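Local coordinates for protein phosphatase YwpJ (Bacillus subtilis, PDB 1NRW) that dephosphorylates five- and six-carbon sugar phosphates and nucleoside monophosphates in vitro, and flavin mononucleotide less readily, using magnesium as cofactor, at residues S18-S23 and D127-A132; L94-S99 and K190-A195; E100-E105 and H206-S211; S131-A136 and L273-H278. One frame throughout, in Å; residues are numbered along the deposited sequence. Where two conformers were deposited one is given.

Contact 1. Residues S18-S23 and D127-A132; sequences SKHQVS and DRFRSA
Phe129, on a helix, and His20, on a loop, reach toward each other from opposite directions and stack ring on ring. Along the helix, Asp127 comes first and hydrogen-bonds through OD1 to His206 ND1. Arg128 next forms a salt bridge through NE with Glu125. Phe129 then carries the contact. With CG beside the backbone N and opposite the carbonyl carbon (chi1 -86°), its ring is swung out to the loop and lies nearly flat against the imidazole, the planes 22° apart and the centroids of the Phe129 and His20 rings separated by 3.7 Å. Phe129 CZ sits over the middle of the imidazole, while His20 NE2 falls near the rim of the phenyl. His20 was modelled in two conformers, and this stack describes one of them.

The setting is the seam of a haloacid dehalogenase-type phosphatase: loop 18-23 follows helix 11-15 of the core, just after strand 6-10, whose last residue, Asp10, is probably the nucleophile, and helix 118-132 belongs to the inserted cap. His20 ND1 is hydrogen-bonded to Gln148 OE1, also of the cap. At the phenyl edge and in its plane lies Ser18 O, 3.3 Å from Phe129 CE2; this buried carbonyl has no hydrogen-bonding partner in the model. Were Phe129 an alanine, the imidazole would probably lose its stacking surface and turn more freely, with a gap opened beside Ser18 O. Farther on, Ser131 OG bonds back to Asp127 O at 2.7 Å, from the face opposite to that used by Ser131 N. Ala132 N bonds to Arg128 O.

Contact 2. Residues L94-S99 and K190-A195; sequences LSWLES and KRYEHA
A first torsion that sets CG opposite the backbone N in both Trp96 (chi1 -174°) and Arg191 sends the two side chains sliding past each other in opposite directions. Arg191 is extended from CG to NE, which lays its chain along one face of the indole. Arg191 CD stands 3.4 Å from the centroid of the six-membered ring of Trp96, a CH-pi contact, and Arg191 CZ 3.6 Å from that of the five-membered ring, a cation-pi contact. Guanidinium and indole planes differ by 7°, so the charged group is stacked flat.

Tyr192 steadies the guanidinium from its edge. Its hydroxyl lies in the guanidinium plane and takes a hydrogen bond of 3.1 Å from Arg191 NE to Tyr192 OH. Its ring edge is turned toward the Trp96 face in an offset edge-to-face pair, planes at 80°, with Tyr192 CE2 4.0 Å from Trp96 CE3. Replacing Trp96 with a serine would probably strip the guanidinium of its stacking partner and leave the Tyr192 edge facing a gap.

Helices 87-99 and 182-192 pack on the same face of the six-stranded cap sheet; the second forms the beta-alpha-beta crossover from strand 172-178 to strand 198-201. Asp92 gives Arg191 NH2 only a long, weak ion pair. Within the contact the charge faces indole pi electrons, consistent with cation-pi and dispersion attraction, while exposed Arg191 probably also meets solvent.

Contact 3. Residues E100-E105 and H206-S211; sequences ENYYYE and HNFELS
Tyr102 and Phe208 meet over the middle of the six-stranded cap sheet, where strands 103-108 and 207-212 are not neighbours but flank strand 172-178. Both pair with that strand through the backbone, Tyr103 with Phe178 and Phe208 with Gly177, so the two aromatic rings reach across an intervening strand whose glycine offers no side chain.

The tight part is a single aromatic pair. Phe208 takes the sterically demanding rotamer with CG between the backbone N and the carbonyl carbon (chi1 52°), and its ring edge is thereby aimed at the tyrosine. The two rings form an offset edge-to-face pair, planes at 79° and the centroids of Tyr102 and Phe208 5.8 Å apart. Both residues are buried, with Ala187 and Trp189 of helix 182-192 packing on Tyr102 and Phe208 respectively.

Looser surroundings begin just before Tyr102. There the chain leaves helix 87-99 through a Schellman motif, in which Asn101, with positive phi, is the C-prime residue and Tyr102 N bonds to Leu97 O; Asn101 itself is exposed. Tyr103, partly exposed, goes to the opposite face of the sheet, against helix 118-132. The two segments bury only 63 Å² between them.

Polar needs at the buried end are met outside the pair, since Tyr102 OH is hydrogen-bonded to Lys184 O. Phe208 CE2 lies 4.0 Å from Tyr102 CE1, the closest approach of the pair.

Contact 4. Residues S131-A136 and L273-H278; sequences SANPEA and LTNDEH
The amides of Asn133 and Asn275 meet edge to edge, neither lying over a face of the other, with planes 11° apart. Asn133 ND2 donates to Asn275 OD1 at 2.8 Å in an almost straight bond (176°), and Asn275 ND2 answers to Asn133 OD1 at 2.9 Å; both acceptors use a lone pair in the carbonyl plane. The result is a closed, two-bond amide pair between buried side chains.

Each ND2 has a second partner. Asn133 ND2 also donates to Glu135 OE1 at 2.9 Å, on the syn lone pair of that carboxylate, a bond made inside the type I turn 133-136. Asn275 ND2 likewise bonds to Leu16 O. With both amides held at several points, a flip of either would place like atoms against each other. Asp276 OD2 comes within 4.5 Å of Glu135 OE1, a proximity of like charges that may be eased by Asp276 OD1, which accepts from Ser18 N.

On the far segment, Thr274 OG1 accepts from Glu277 N at 3.2 Å, an ST motif that shapes the turn bearing Asn275. Asn259 links both sides, its OD1 taking the N-H of Asn275 and its ND2 giving to Ala132 O. The Asn275 side chain lies about 6 Å from that of Asp240, a ligand of the bound calcium ion. Such polar pairing at the cap-core seam beside the metal site suits a Cof-type haloacid dehalogenase phosphatase.

How the contacts relate
Contacts 1 and 4 form one neighbourhood, their centres 7 Å apart; they share the end of helix 118-132 and are joined by Ser18 N to Asp276 OD1 at 2.7 Å. Both flank the metal site, with the His20 and Asn275 side chains each about 8 Å from the calcium ion. Contacts 2 and 3 form a second pair inside the cap, centres 9 Å apart, where Trp96 CH2 lies 3.3 Å from Tyr102 OH. The groups are bridged through contacts 1 and 3, by Asp127 OD1 to His206 ND1 at 2.8 Å, a probable hydrogen bond. Contact 2, its centre 31 Å from that of contact 4, lies far from the catalytic seam.

Contact 1. Residues S18-S23 and D127-A132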
# COMPACT_ATOMS: atom_id res chain seq x y z
N SER A 18 -6.57 -13.89 -0.81
CA SER A 18 -5.81 -14.34 0.35
C SER A 18 -4.57 -15.17 0.03
O SER A 18 -3.79 -15.50 0.92
CB SER A 18 -6.73 -15.09 1.32
OG SER A 18 -7.32 -16.22 0.71
N LYS A 19 -4.39 -15.50 -1.24
CA LYS A 19 -3.21 -16.24 -1.68
C LYS A 19 -2.32 -15.32 -2.50
O LYS A 19 -1.37 -15.76 -3.16
CB LYS A 19 -3.62 -17.47 -2.49
CG LYS A 19 -4.17 -18.58 -1.61
CD LYS A 19 -4.45 -19.86 -2.38
CE LYS A 19 -5.69 -19.76 -3.24
NZ LYS A 19 -6.09 -21.10 -3.78
N HIS A 20 -2.65 -14.03 -2.44
CA HIS A 20 -1.96 -12.97 -3.17
C HIS A 20 -1.88 -13.18 -4.67
O HIS A 20 -0.88 -12.88 -5.32
CB HIS A 20 -0.56 -12.72 -2.59
CG HIS A 20 -0.56 -11.76 -1.44
ND1 HIS A 20 0.58 -11.14 -0.98
CD2 HIS A 20 -1.58 -11.31 -0.66
CE1 HIS A 20 0.28 -10.35 0.04
NE2 HIS A 20 -1.03 -10.43 0.25
N GLN A 21 -2.97 -13.70 -5.22
CA GLN A 21 -3.08 -13.91 -6.65
C GLN A 21 -4.06 -12.87 -7.16
O GLN A 21 -4.84 -12.30 -6.39
CB GLN A 21 -3.69 -15.29 -6.95
CG GLN A 21 -3.04 -16.45 -6.23
CD GLN A 21 -3.89 -17.71 -6.31
OE1 GLN A 21 -5.11 -17.64 -6.21
NE2 GLN A 21 -3.24 -18.86 -6.46
N VAL A 22 -4.00 -12.60 -8.46
CA VAL A 22 -4.96 -11.72 -9.10
C VAL A 22 -5.82 -12.77 -9.80
O VAL A 22 -5.34 -13.47 -10.70
CB VAL A 22 -4.33 -10.79 -10.15
CG1 VAL A 22 -5.43 -10.03 -10.87
CG2 VAL A 22 -3.35 -9.83 -9.48
N SER A 23 -7.07 -12.91 -9.38
CA SER A 23 -7.95 -13.92 -9.96
C SER A 23 -8.23 -13.67 -11.43
O SER A 23 -8.06 -12.55 -11.92
CB SER A 23 -9.28 -13.97 -9.21
OG SER A 23 -10.03 -12.79 -9.41
N ASP A 127 1.43 -10.78 8.97
CA ASP A 127 0.50 -9.88 9.63
C ASP A 127 -0.37 -9.17 8.59
O ASP A 127 -1.56 -8.93 8.82
CB ASP A 127 1.27 -8.85 10.47
CG ASP A 127 0.35 -7.87 11.20
OD1 ASP A 127 -0.59 -8.32 11.88
OD2 ASP A 127 0.58 -6.65 11.10
N ARG A 128 0.21 -8.84 7.44
CA ARG A 128 -0.55 -8.20 6.36
C ARG A 128 -1.66 -9.15 5.89
O ARG A 128 -2.82 -8.75 5.78
CB ARG A 128 0.35 -7.88 5.16
CG ARG A 128 1.38 -6.79 5.34
CD ARG A 128 2.21 -6.74 4.06
NE ARG A 128 3.28 -5.74 4.02
CZ ARG A 128 3.10 -4.45 3.72
NH1 ARG A 128 1.89 -3.99 3.43
NH2 ARG A 128 4.15 -3.64 3.65
N PHE A 129 -1.28 -10.39 5.60
CA PHE A 129 -2.21 -11.42 5.14
C PHE A 129 -3.35 -11.63 6.14
O PHE A 129 -4.52 -11.59 5.78
CB PHE A 129 -1.50 -12.77 4.95
CG PHE A 129 -0.85 -12.97 3.61
CD1 PHE A 129 0.42 -12.44 3.34
CD2 PHE A 129 -1.48 -13.74 2.62
CE1 PHE A 129 1.05 -12.68 2.12
CE2 PHE A 129 -0.85 -13.98 1.39
CZ PHE A 129 0.41 -13.46 1.14
N ARG A 130 -2.98 -11.88 7.39
CA ARG A 130 -3.97 -12.13 8.44
C ARG A 130 -4.90 -10.96 8.73
O ARG A 130 -6.07 -11.16 9.05
CB ARG A 130 -3.27 -12.56 9.73
CG ARG A 130 -2.46 -13.84 9.58
CD ARG A 130 -1.77 -14.23 10.89
NE ARG A 130 -2.74 -14.58 11.92
CZ ARG A 130 -2.40 -15.00 13.14
NH1 ARG A 130 -1.12 -15.13 13.47
NH2 ARG A 130 -3.35 -15.31 14.01
N SER A 131 -4.38 -9.75 8.62
CA SER A 131 -5.20 -8.57 8.89
C SER A 131 -6.24 -8.37 7.80
O SER A 131 -7.37 -7.96 8.08
CB SER A 131 -4.32 -7.33 9.01
OG SER A 131 -3.45 -7.44 10.12
N ALA A 132 -5.86 -8.67 6.56
CA ALA A 132 -6.75 -8.51 5.42
C ALA A 132 -7.83 -9.59 5.41
O ALA A 132 -8.99 -9.31 5.09
CB ALA A 132 -5.96 -8.57 4.13

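Contact 2. Residues L94-S99 and K190-A195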
# COMPACT_ATOMS: atom_id res chain seq x y z
N LEU A 94 13.93 6.81 11.93
CA LEU A 94 14.66 5.55 11.91
C LEU A 94 15.49 5.33 13.16
O LEU A 94 15.57 4.21 13.67
CB LEU A 94 15.53 5.48 10.65
CG LEU A 94 14.69 5.53 9.37
CD1 LEU A 94 15.60 5.60 8.15
CD2 LEU A 94 13.79 4.30 9.30
N SER A 95 16.11 6.39 13.67
CA SER A 95 16.91 6.26 14.88
C SER A 95 16.01 5.81 16.03
O SER A 95 16.39 4.95 16.82
CB SER A 95 17.58 7.59 15.23
OG SER A 95 16.61 8.59 15.51
N TRP A 96 14.82 6.39 16.10
CA TRP A 96 13.87 6.04 17.15
C TRP A 96 13.36 4.60 17.00
O TRP A 96 13.36 3.83 17.96
CB TRP A 96 12.67 7.00 17.15
CG TRP A 96 11.73 6.78 18.30
CD1 TRP A 96 11.94 7.12 19.60
CD2 TRP A 96 10.47 6.09 18.26
NE1 TRP A 96 10.89 6.69 20.38
CE2 TRP A 96 9.97 6.06 19.58
CE3 TRP A 96 9.71 5.51 17.23
CZ2 TRP A 96 8.75 5.46 19.90
CZ3 TRP A 96 8.49 4.91 17.56
CH2 TRP A 96 8.03 4.89 18.88
N LEU A 97 12.93 4.24 15.79
CA LEU A 97 12.42 2.89 15.56
C LEU A 97 13.46 1.82 15.89
O LEU A 97 13.15 0.81 16.52
CB LEU A 97 11.98 2.72 14.10
CG LEU A 97 10.74 3.51 13.68
CD1 LEU A 97 10.52 3.38 12.17
CD2 LEU A 97 9.53 2.99 14.44
N GLU A 98 14.69 2.05 15.46
CA GLU A 98 15.75 1.08 15.71
C GLU A 98 16.13 1.01 17.19
O GLU A 98 16.29 -0.08 17.73
CB GLU A 98 16.98 1.42 14.86
CG GLU A 98 18.09 0.39 14.93
CD GLU A 98 19.17 0.65 13.90
OE1 GLU A 98 18.91 0.42 12.69
OE2 GLU A 98 20.27 1.09 14.29
N SER A 99 16.25 2.16 17.83
CA SER A 99 16.62 2.18 19.25
C SER A 99 15.52 1.59 20.13
O SER A 99 15.81 1.06 21.21
CB SER A 99 16.92 3.62 19.70
OG SER A 99 15.75 4.41 19.74
N LYS A 190 1.07 7.43 19.04
CA LYS A 190 1.02 8.66 19.83
C LYS A 190 2.15 9.62 19.47
O LYS A 190 1.97 10.84 19.47
CB LYS A 190 1.13 8.34 21.33
CG LYS A 190 -0.03 7.56 21.91
CD LYS A 190 0.19 7.30 23.39
CE LYS A 190 -0.91 6.43 23.98
NZ LYS A 190 -0.67 6.14 25.42
N ARG A 191 3.31 9.06 19.15
CA ARG A 191 4.48 9.85 18.81
C ARG A 191 4.36 10.64 17.51
O ARG A 191 4.87 11.76 17.41
CB ARG A 191 5.71 8.94 18.74
CG ARG A 191 7.03 9.67 18.51
CD ARG A 191 8.19 8.68 18.45
NE ARG A 191 9.47 9.34 18.20
CZ ARG A 191 10.14 10.04 19.11
NH1 ARG A 191 9.66 10.16 20.34
NH2 ARG A 191 11.30 10.61 18.79
N TYR A 192 3.67 10.08 16.52
CA TYR A 192 3.55 10.75 15.22
C TYR A 192 2.16 11.20 14.79
O TYR A 192 2.02 11.87 13.77
CB TYR A 192 4.12 9.83 14.14
CG TYR A 192 5.58 9.49 14.37
CD1 TYR A 192 6.57 10.45 14.18
CD2 TYR A 192 5.95 8.23 14.83
CE1 TYR A 192 7.91 10.16 14.44
CE2 TYR A 192 7.29 7.93 15.09
CZ TYR A 192 8.26 8.90 14.89
OH TYR A 192 9.58 8.62 15.15
N GLU A 193 1.13 10.87 15.57
CA GLU A 193 -0.22 11.24 15.19
C GLU A 193 -0.45 12.75 15.05
O GLU A 193 -1.36 13.17 14.34
CB GLU A 193 -1.24 10.63 16.17
CG GLU A 193 -1.29 11.26 17.55
CD GLU A 193 -2.24 10.51 18.48
OE1 GLU A 193 -3.22 9.93 17.98
OE2 GLU A 193 -2.01 10.52 19.71
N HIS A 194 0.38 13.55 15.71
CA HIS A 194 0.25 15.01 15.64
C HIS A 194 1.33 15.69 14.79
O HIS A 194 1.36 16.92 14.71
CB HIS A 194 0.26 15.62 17.05
CG HIS A 194 -0.93 15.26 17.88
ND1 HIS A 194 -2.22 15.55 17.49
CD2 HIS A 194 -1.03 14.64 19.08
CE1 HIS A 194 -3.07 15.12 18.41
NE2 HIS A 194 -2.37 14.57 19.39
N ALA A 195 2.20 14.90 14.18
CA ALA A 195 3.26 15.45 13.34
C ALA A 195 2.67 15.98 12.04
O ALA A 195 2.25 15.20 11.17
CB ALA A 195 4.32 14.39 13.05

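Contact 3. Residues E100-E105 and H206-S211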
# COMPACT_ATOMS: atom_id res chain seq x y z
N GLU A 100 14.28 1.67 19.67
CA GLU A 100 13.15 1.15 20.43
C GLU A 100 12.75 -0.28 20.08
O GLU A 100 11.69 -0.76 20.48
CB GLU A 100 11.94 2.07 20.29
CG GLU A 100 12.03 3.34 21.13
CD GLU A 100 12.23 3.04 22.61
OE1 GLU A 100 11.53 2.15 23.14
OE2 GLU A 100 13.09 3.69 23.24
N ASN A 101 13.59 -0.95 19.31
CA ASN A 101 13.35 -2.35 18.94
C ASN A 101 12.13 -2.65 18.07
O ASN A 101 11.50 -3.70 18.23
CB ASN A 101 13.31 -3.19 20.21
CG ASN A 101 14.52 -2.96 21.08
OD1 ASN A 101 15.66 -3.16 20.65
ND2 ASN A 101 14.29 -2.53 22.32
N TYR A 102 11.79 -1.74 17.17
CA TYR A 102 10.68 -1.98 16.25
C TYR A 102 11.30 -2.61 15.01
O TYR A 102 12.45 -2.31 14.68
CB TYR A 102 10.04 -0.66 15.81
CG TYR A 102 9.19 0.02 16.85
CD1 TYR A 102 7.82 -0.24 16.93
CD2 TYR A 102 9.75 0.93 17.74
CE1 TYR A 102 7.02 0.40 17.88
CE2 TYR A 102 8.97 1.57 18.69
CZ TYR A 102 7.61 1.30 18.76
OH TYR A 102 6.84 1.94 19.70
N TYR A 103 10.57 -3.49 14.33
CA TYR A 103 11.08 -4.03 13.08
C TYR A 103 10.73 -2.89 12.13
O TYR A 103 9.74 -2.19 12.36
CB TYR A 103 10.29 -5.26 12.60
CG TYR A 103 10.45 -6.53 13.40
CD1 TYR A 103 11.40 -6.64 14.42
CD2 TYR A 103 9.63 -7.63 13.15
CE1 TYR A 103 11.52 -7.82 15.17
CE2 TYR A 103 9.74 -8.81 13.88
CZ TYR A 103 10.68 -8.89 14.89
OH TYR A 103 10.77 -10.04 15.64
N TYR A 104 11.52 -2.68 11.09
CA TYR A 104 11.19 -1.60 10.16
C TYR A 104 11.68 -1.86 8.75
O TYR A 104 12.61 -2.63 8.53
CB TYR A 104 11.70 -0.25 10.69
CG TYR A 104 13.21 -0.08 10.71
CD1 TYR A 104 13.89 0.34 9.57
CD2 TYR A 104 13.94 -0.34 11.87
CE1 TYR A 104 15.28 0.50 9.58
CE2 TYR A 104 15.33 -0.18 11.89
CZ TYR A 104 15.99 0.24 10.74
OH TYR A 104 17.35 0.40 10.75
N GLU A 105 11.01 -1.24 7.79
CA GLU A 105 11.36 -1.38 6.38
C GLU A 105 11.37 0.02 5.80
O GLU A 105 10.45 0.81 6.06
CB GLU A 105 10.33 -2.25 5.66
CG GLU A 105 10.22 -3.66 6.24
CD GLU A 105 9.20 -4.52 5.50
OE1 GLU A 105 8.68 -4.08 4.46
OE2 GLU A 105 8.94 -5.65 5.97
N HIS A 206 -0.48 -4.99 13.15
CA HIS A 206 0.73 -4.74 13.92
C HIS A 206 1.75 -3.81 13.28
O HIS A 206 2.94 -3.87 13.60
CB HIS A 206 1.38 -6.07 14.31
CG HIS A 206 0.50 -6.94 15.15
ND1 HIS A 206 -0.50 -7.72 14.61
CD2 HIS A 206 0.43 -7.11 16.49
CE1 HIS A 206 -1.15 -8.33 15.58
NE2 HIS A 206 -0.61 -7.98 16.73
N ASN A 207 1.29 -2.94 12.39
CA ASN A 207 2.21 -1.99 11.79
C ASN A 207 1.60 -0.61 11.68
O ASN A 207 0.41 -0.40 11.96
CB ASN A 207 2.70 -2.45 10.39
CG ASN A 207 1.69 -2.19 9.26
OD1 ASN A 207 1.00 -1.17 9.23
ND2 ASN A 207 1.63 -3.11 8.30
N PHE A 208 2.46 0.34 11.33
CA PHE A 208 2.07 1.71 11.07
C PHE A 208 3.06 2.16 10.00
O PHE A 208 4.17 1.61 9.92
CB PHE A 208 2.12 2.61 12.32
CG PHE A 208 3.41 2.57 13.09
CD1 PHE A 208 4.45 3.44 12.77
CD2 PHE A 208 3.57 1.71 14.17
CE1 PHE A 208 5.63 3.46 13.52
CE2 PHE A 208 4.73 1.72 14.94
CZ PHE A 208 5.76 2.60 14.61
N GLU A 209 2.65 3.09 9.15
CA GLU A 209 3.51 3.57 8.09
C GLU A 209 3.60 5.08 8.16
O GLU A 209 2.63 5.76 8.47
CB GLU A 209 2.96 3.15 6.72
CG GLU A 209 2.97 1.63 6.47
CD GLU A 209 2.35 1.25 5.13
OE1 GLU A 209 2.31 2.11 4.21
OE2 GLU A 209 1.93 0.09 4.98
N LEU A 210 4.79 5.60 7.86
CA LEU A 210 5.03 7.03 7.88
C LEU A 210 5.59 7.51 6.55
O LEU A 210 6.60 7.00 6.07
CB LEU A 210 6.02 7.38 9.00
CG LEU A 210 5.51 7.17 10.43
CD1 LEU A 210 6.69 7.18 11.39
CD2 LEU A 210 4.52 8.27 10.79
N SER A 211 4.93 8.49 5.95
CA SER A 211 5.39 9.08 4.69
C SER A 211 5.28 10.59 4.89
O SER A 211 4.84 11.04 5.94
CB SER A 211 4.51 8.61 3.52
OG SER A 211 3.14 8.84 3.78

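Contact 4. Residues S131-A136 and L273-H278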
# COMPACT_ATOMS: atom_id res chain seq x y z
N SER A 131 -4.38 -9.75 8.62
CA SER A 131 -5.20 -8.57 8.89
C SER A 131 -6.24 -8.37 7.80
O SER A 131 -7.37 -7.96 8.08
CB SER A 131 -4.32 -7.33 9.01
OG SER A 131 -3.45 -7.44 10.12
N ALA A 132 -5.86 -8.67 6.56
CA ALA A 132 -6.75 -8.51 5.42
C ALA A 132 -7.83 -9.59 5.41
O ALA A 132 -8.99 -9.31 5.09
CB ALA A 132 -5.96 -8.57 4.13
N ASN A 133 -7.45 -10.80 5.79
CA ASN A 133 -8.37 -11.94 5.80
C ASN A 133 -8.27 -12.72 7.11
O ASN A 133 -7.73 -13.83 7.14
CB ASN A 133 -8.08 -12.86 4.62
CG ASN A 133 -8.40 -12.22 3.28
OD1 ASN A 133 -7.52 -11.70 2.60
ND2 ASN A 133 -9.68 -12.25 2.90
N PRO A 134 -8.81 -12.15 8.20
CA PRO A 134 -8.77 -12.80 9.51
C PRO A 134 -9.44 -14.17 9.53
O PRO A 134 -9.14 -15.00 10.39
CB PRO A 134 -9.53 -11.82 10.41
CG PRO A 134 -9.34 -10.50 9.73
CD PRO A 134 -9.50 -10.86 8.27
N GLU A 135 -10.34 -14.40 8.58
CA GLU A 135 -11.08 -15.65 8.49
C GLU A 135 -10.36 -16.77 7.73
O GLU A 135 -10.81 -17.91 7.73
CB GLU A 135 -12.43 -15.40 7.81
CG GLU A 135 -12.37 -15.27 6.28
CD GLU A 135 -11.61 -14.04 5.79
OE1 GLU A 135 -11.34 -13.96 4.57
OE2 GLU A 135 -11.30 -13.15 6.60
N ALA A 136 -9.24 -16.44 7.10
CA ALA A 136 -8.50 -17.41 6.31
C ALA A 136 -7.69 -18.42 7.12
O ALA A 136 -7.23 -18.14 8.23
CB ALA A 136 -7.59 -16.68 5.34
N LEU A 273 -18.06 -7.44 -2.54
CA LEU A 273 -17.77 -8.75 -1.98
C LEU A 273 -16.35 -8.77 -1.40
O LEU A 273 -15.62 -7.80 -1.52
CB LEU A 273 -17.89 -9.82 -3.07
CG LEU A 273 -19.18 -9.74 -3.91
CD1 LEU A 273 -19.19 -10.83 -4.97
CD2 LEU A 273 -20.38 -9.88 -2.99
N THR A 274 -15.97 -9.88 -0.76
CA THR A 274 -14.62 -9.98 -0.20
C THR A 274 -13.60 -10.10 -1.33
O THR A 274 -13.96 -10.39 -2.48
CB THR A 274 -14.46 -11.23 0.70
OG1 THR A 274 -14.60 -12.41 -0.10
CG2 THR A 274 -15.49 -11.24 1.80
N ASN A 275 -12.33 -9.89 -1.01
CA ASN A 275 -11.31 -10.00 -2.04
C ASN A 275 -11.32 -11.39 -2.66
O ASN A 275 -11.18 -11.53 -3.87
CB ASN A 275 -9.92 -9.66 -1.48
CG ASN A 275 -9.52 -10.51 -0.27
OD1 ASN A 275 -10.36 -11.01 0.47
ND2 ASN A 275 -8.21 -10.64 -0.06
N ASP A 276 -11.51 -12.42 -1.83
CA ASP A 276 -11.53 -13.79 -2.32
C ASP A 276 -12.71 -14.09 -3.25
O ASP A 276 -12.63 -14.97 -4.11
CB ASP A 276 -11.53 -14.77 -1.15
CG ASP A 276 -10.18 -14.86 -0.47
OD1 ASP A 276 -9.21 -14.26 -0.99
OD2 ASP A 276 -10.07 -15.53 0.58
N GLU A 277 -13.81 -13.37 -3.07
CA GLU A 277 -14.99 -13.55 -3.90
C GLU A 277 -14.98 -12.60 -5.09
O GLU A 277 -16.01 -12.33 -5.70
CB GLU A 277 -16.27 -13.34 -3.07
CG GLU A 277 -16.50 -14.41 -2.03
CD GLU A 277 -16.80 -15.77 -2.64
OE1 GLU A 277 -16.69 -16.79 -1.92
OE2 GLU A 277 -17.14 -15.83 -3.84
N HIS A 278 -13.79 -12.09 -5.42
CA HIS A 278 -13.62 -11.17 -6.54
C HIS A 278 -14.38 -9.86 -6.40
O HIS A 278 -15.02 -9.39 -7.35
CB HIS A 278 -14.02 -11.87 -7.84
CG HIS A 278 -13.51 -13.28 -7.93
ND1 HIS A 278 -14.34 -14.37 -8.02
CD2 HIS A 278 -12.25 -13.77 -7.87
CE1 HIS A 278 -13.62 -15.48 -8.00
NE2 HIS A 278 -12.35 -15.14 -7.91